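Local coordinates for uncharacterized protein (Bacteroides eggerthii DSM 20697, PDB 4ECO), which is of unknown function but, as a leucine-rich repeat protein, probably takes part in protein binding, at residues A[93-105]-A[227-239]. Numbering follows the deposited sequence.
Sequences ASGRVPDAIGQLT and WENENSEYAQQYK
With CG anti to its carbonyl carbon (chi1 -52°), D99 brings its carboxylate to the backbone amides of E228 and N229, while E228, its CG anti to the backbone N (chi1 -172°) and its chain bent at chi2, brings its carboxylate across the side chain of R96. The pair illustrates how a leucine-rich repeat solenoid ties together connections far apart in sequence: here the 3-10 segment 99-103, after strand 96-97, meets the loop leading into helix 233-238. The D99 carboxylate takes two consecutive amides on its syn lone pairs, E228 N at 2.6 Å from OD1 and N229 N at 3.0 Å from OD2, and S199 OG adds a further bond to OD1. Such a grip should fix the rotation of the group and gives both amides an acceptor. Beside it, R96 binds E228 side-on with two nitrogens: NE makes a nearly straight hydrogen bond to the anti lone pair of OE2 (2.7 Å), part of a salt bridge, and NH2 reaches the backbone O of E228 (2.6 Å). Both acceptors lie close to the guanidinium plane, although the carboxylate itself is twisted 66° from it; F197 adds a cation-pi contact to R96. One water accepts from D99 N and donates to E228 OE1. Further along, Y234 lays one ring face on A100, whose CA sits 3.5 Å from the ring centroid. At Y238, the ring edge meets D99 O, which lies 3.3 Å from CE2.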
# COMPACT_ATOMS: atom_id res chain seq x y z
N ALA A 93 27.20 -11.29 1.47
CA ALA A 93 27.67 -12.63 1.79
C ALA A 93 27.55 -13.56 0.58
O ALA A 93 26.62 -13.42 -0.22
CB ALA A 93 26.88 -13.18 2.96
N SER A 94 28.53 -14.47 0.41
CA SER A 94 28.60 -15.37 -0.74
C SER A 94 29.08 -16.71 -0.30
O SER A 94 30.23 -16.84 0.14
CB SER A 94 29.54 -14.79 -1.80
OG SER A 94 29.82 -15.73 -2.84
N GLY A 95 28.22 -17.72 -0.45
CA GLY A 95 28.55 -19.08 -0.08
C GLY A 95 27.39 -19.88 0.47
O GLY A 95 26.23 -19.62 0.14
N ARG A 96 27.72 -20.86 1.31
CA ARG A 96 26.76 -21.79 1.91
C ARG A 96 26.72 -21.61 3.42
O ARG A 96 27.78 -21.57 4.04
CB ARG A 96 27.16 -23.24 1.53
CG ARG A 96 27.08 -23.52 0.01
CD ARG A 96 27.86 -24.77 -0.42
NE ARG A 96 27.55 -25.95 0.39
CZ ARG A 96 26.64 -26.87 0.08
NH1 ARG A 96 25.96 -26.77 -1.06
NH2 ARG A 96 26.42 -27.89 0.89
N VAL A 97 25.51 -21.45 4.02
CA VAL A 97 25.35 -21.26 5.47
C VAL A 97 25.65 -22.60 6.12
O VAL A 97 24.98 -23.58 5.81
CB VAL A 97 23.97 -20.66 5.85
CG1 VAL A 97 23.84 -20.50 7.35
CG2 VAL A 97 23.76 -19.32 5.15
N PRO A 98 26.76 -22.69 6.90
CA PRO A 98 27.20 -24.00 7.41
C PRO A 98 26.36 -24.49 8.58
O PRO A 98 25.60 -23.73 9.16
CB PRO A 98 28.65 -23.74 7.84
CG PRO A 98 28.72 -22.31 8.17
CD PRO A 98 27.68 -21.60 7.34
N ASP A 99 26.54 -25.77 8.94
CA ASP A 99 25.83 -26.46 10.02
C ASP A 99 26.18 -25.86 11.38
O ASP A 99 25.47 -26.13 12.35
CB ASP A 99 26.16 -27.97 9.99
CG ASP A 99 25.95 -28.60 8.63
OD1 ASP A 99 24.85 -28.44 8.06
OD2 ASP A 99 26.90 -29.18 8.10
N ALA A 100 27.24 -25.04 11.43
CA ALA A 100 27.73 -24.33 12.62
C ALA A 100 26.64 -23.37 13.19
O ALA A 100 26.67 -23.06 14.38
CB ALA A 100 29.00 -23.55 12.29
N ILE A 101 25.67 -22.97 12.34
CA ILE A 101 24.58 -22.06 12.69
C ILE A 101 23.78 -22.63 13.88
O ILE A 101 23.39 -21.85 14.76
CB ILE A 101 23.69 -21.75 11.44
CG1 ILE A 101 22.69 -20.61 11.68
CG2 ILE A 101 23.03 -22.97 10.82
CD1 ILE A 101 23.17 -19.27 11.21
N GLY A 102 23.64 -23.96 13.94
CA GLY A 102 22.92 -24.70 14.98
C GLY A 102 23.45 -24.56 16.40
O GLY A 102 22.76 -24.90 17.36
N GLN A 103 24.67 -24.04 16.55
CA GLN A 103 25.33 -23.78 17.83
C GLN A 103 24.67 -22.60 18.56
O GLN A 103 24.55 -22.61 19.79
CB GLN A 103 26.84 -23.52 17.60
CG GLN A 103 27.65 -23.07 18.82
CD GLN A 103 27.45 -23.90 20.07
OE1 GLN A 103 27.41 -25.14 20.04
NE2 GLN A 103 27.31 -23.21 21.18
N LEU A 104 24.25 -21.58 17.79
CA LEU A 104 23.67 -20.33 18.26
C LEU A 104 22.25 -20.55 18.71
O LEU A 104 21.33 -19.98 18.11
CB LEU A 104 23.73 -19.27 17.13
CG LEU A 104 25.05 -19.05 16.41
CD1 LEU A 104 24.93 -17.91 15.44
CD2 LEU A 104 26.16 -18.76 17.38
N THR A 105 22.05 -21.37 19.75
CA THR A 105 20.72 -21.76 20.24
C THR A 105 19.98 -20.63 20.99
O THR A 105 18.76 -20.75 21.22
CB THR A 105 20.85 -22.99 21.13
OG1 THR A 105 21.84 -22.76 22.14
CG2 THR A 105 21.15 -24.24 20.32
N TRP A 227 22.01 -31.07 5.45
CA TRP A 227 23.20 -30.57 6.10
C TRP A 227 24.07 -29.88 5.06
O TRP A 227 24.07 -30.30 3.90
CB TRP A 227 23.97 -31.69 6.80
CG TRP A 227 23.18 -32.49 7.79
CD1 TRP A 227 22.89 -33.82 7.72
CD2 TRP A 227 22.64 -32.03 9.04
NE1 TRP A 227 22.22 -34.22 8.85
CE2 TRP A 227 22.03 -33.13 9.66
CE3 TRP A 227 22.62 -30.78 9.69
CZ2 TRP A 227 21.38 -33.03 10.90
CZ3 TRP A 227 21.99 -30.68 10.92
CH2 TRP A 227 21.37 -31.79 11.50
N GLU A 228 24.76 -28.81 5.45
CA GLU A 228 25.65 -28.11 4.54
C GLU A 228 26.77 -29.06 4.19
O GLU A 228 27.13 -29.22 3.03
CB GLU A 228 26.13 -26.80 5.16
CG GLU A 228 26.89 -25.90 4.22
CD GLU A 228 28.35 -26.27 4.00
OE1 GLU A 228 29.05 -26.61 4.98
OE2 GLU A 228 28.78 -26.18 2.83
N ASN A 229 27.25 -29.77 5.22
CA ASN A 229 28.27 -30.80 5.15
C ASN A 229 27.96 -31.83 6.25
O ASN A 229 28.21 -31.58 7.43
CB ASN A 229 29.67 -30.18 5.30
CG ASN A 229 30.80 -31.14 5.57
OD1 ASN A 229 30.78 -32.32 5.17
ND2 ASN A 229 31.82 -30.65 6.25
N GLU A 230 27.40 -32.99 5.86
CA GLU A 230 27.01 -34.05 6.78
C GLU A 230 28.21 -34.65 7.57
O GLU A 230 27.96 -35.33 8.57
CB GLU A 230 26.28 -35.18 6.05
CG GLU A 230 27.07 -35.87 4.95
CD GLU A 230 26.43 -37.13 4.41
OE1 GLU A 230 25.71 -37.82 5.17
OE2 GLU A 230 26.69 -37.45 3.23
N ASN A 231 29.47 -34.37 7.16
CA ASN A 231 30.66 -34.88 7.85
C ASN A 231 31.30 -33.85 8.82
O ASN A 231 32.40 -34.10 9.34
CB ASN A 231 31.70 -35.35 6.84
CG ASN A 231 31.27 -36.60 6.10
OD1 ASN A 231 30.77 -37.58 6.68
ND2 ASN A 231 31.46 -36.57 4.79
N SER A 232 30.60 -32.72 9.09
CA SER A 232 31.06 -31.70 10.03
C SER A 232 30.81 -32.16 11.46
O SER A 232 29.94 -32.99 11.70
CB SER A 232 30.37 -30.37 9.77
OG SER A 232 28.98 -30.39 10.04
N GLU A 233 31.56 -31.57 12.42
CA GLU A 233 31.43 -31.90 13.85
C GLU A 233 30.00 -31.61 14.33
O GLU A 233 29.43 -32.40 15.09
CB GLU A 233 32.46 -31.12 14.69
CG GLU A 233 33.77 -31.88 14.92
CD GLU A 233 34.74 -31.30 15.94
OE1 GLU A 233 34.32 -30.47 16.78
OE2 GLU A 233 35.92 -31.71 15.93
N TYR A 234 29.42 -30.50 13.82
CA TYR A 234 28.07 -30.04 14.11
C TYR A 234 27.03 -31.04 13.58
O TYR A 234 26.28 -31.59 14.39
CB TYR A 234 27.83 -28.63 13.54
CG TYR A 234 28.81 -27.59 14.03
CD1 TYR A 234 28.64 -26.97 15.27
CD2 TYR A 234 29.89 -27.19 13.25
CE1 TYR A 234 29.54 -26.01 15.73
CE2 TYR A 234 30.81 -26.25 13.70
CZ TYR A 234 30.62 -25.65 14.94
OH TYR A 234 31.52 -24.70 15.37
N ALA A 235 27.04 -31.31 12.24
CA ALA A 235 26.10 -32.23 11.58
C ALA A 235 26.10 -33.58 12.27
O ALA A 235 25.02 -34.06 12.63
CB ALA A 235 26.44 -32.40 10.11
N GLN A 236 27.30 -34.15 12.53
CA GLN A 236 27.47 -35.44 13.20
C GLN A 236 26.81 -35.43 14.58
O GLN A 236 26.21 -36.43 14.96
CB GLN A 236 28.96 -35.83 13.31
CG GLN A 236 29.75 -35.95 11.99
CD GLN A 236 29.50 -37.17 11.12
OE1 GLN A 236 28.39 -37.74 11.06
NE2 GLN A 236 30.53 -37.54 10.35
N GLN A 237 26.91 -34.31 15.31
CA GLN A 237 26.32 -34.20 16.64
C GLN A 237 24.79 -34.12 16.55
O GLN A 237 24.11 -34.94 17.18
CB GLN A 237 26.87 -32.98 17.41
CG GLN A 237 26.42 -32.89 18.87
CD GLN A 237 26.72 -31.57 19.55
OE1 GLN A 237 27.68 -30.85 19.23
NE2 GLN A 237 25.89 -31.22 20.52
N TYR A 238 24.27 -33.15 15.74
CA TYR A 238 22.85 -32.82 15.54
C TYR A 238 22.08 -33.94 14.86
O TYR A 238 20.86 -34.01 15.01
CB TYR A 238 22.68 -31.53 14.74
CG TYR A 238 23.45 -30.30 15.21
CD1 TYR A 238 24.05 -30.26 16.47
CD2 TYR A 238 23.56 -29.18 14.40
CE1 TYR A 238 24.79 -29.16 16.88
CE2 TYR A 238 24.30 -28.06 14.80
CZ TYR A 238 24.89 -28.05 16.05
OH TYR A 238 25.60 -26.94 16.46
N LYS A 239 22.80 -34.86 14.15
CA LYS A 239 22.25 -36.06 13.51
C LYS A 239 21.57 -36.96 14.53
O LYS A 239 20.61 -37.64 14.18
CB LYS A 239 23.35 -36.87 12.79
CG LYS A 239 23.39 -36.63 11.28
CD LYS A 239 24.56 -37.35 10.63
CE LYS A 239 24.66 -37.06 9.15
NZ LYS A 239 25.79 -37.78 8.51
O HOH W 1 28.62 -27.12 7.57
O HOH W 2 26.81 -27.49 19.10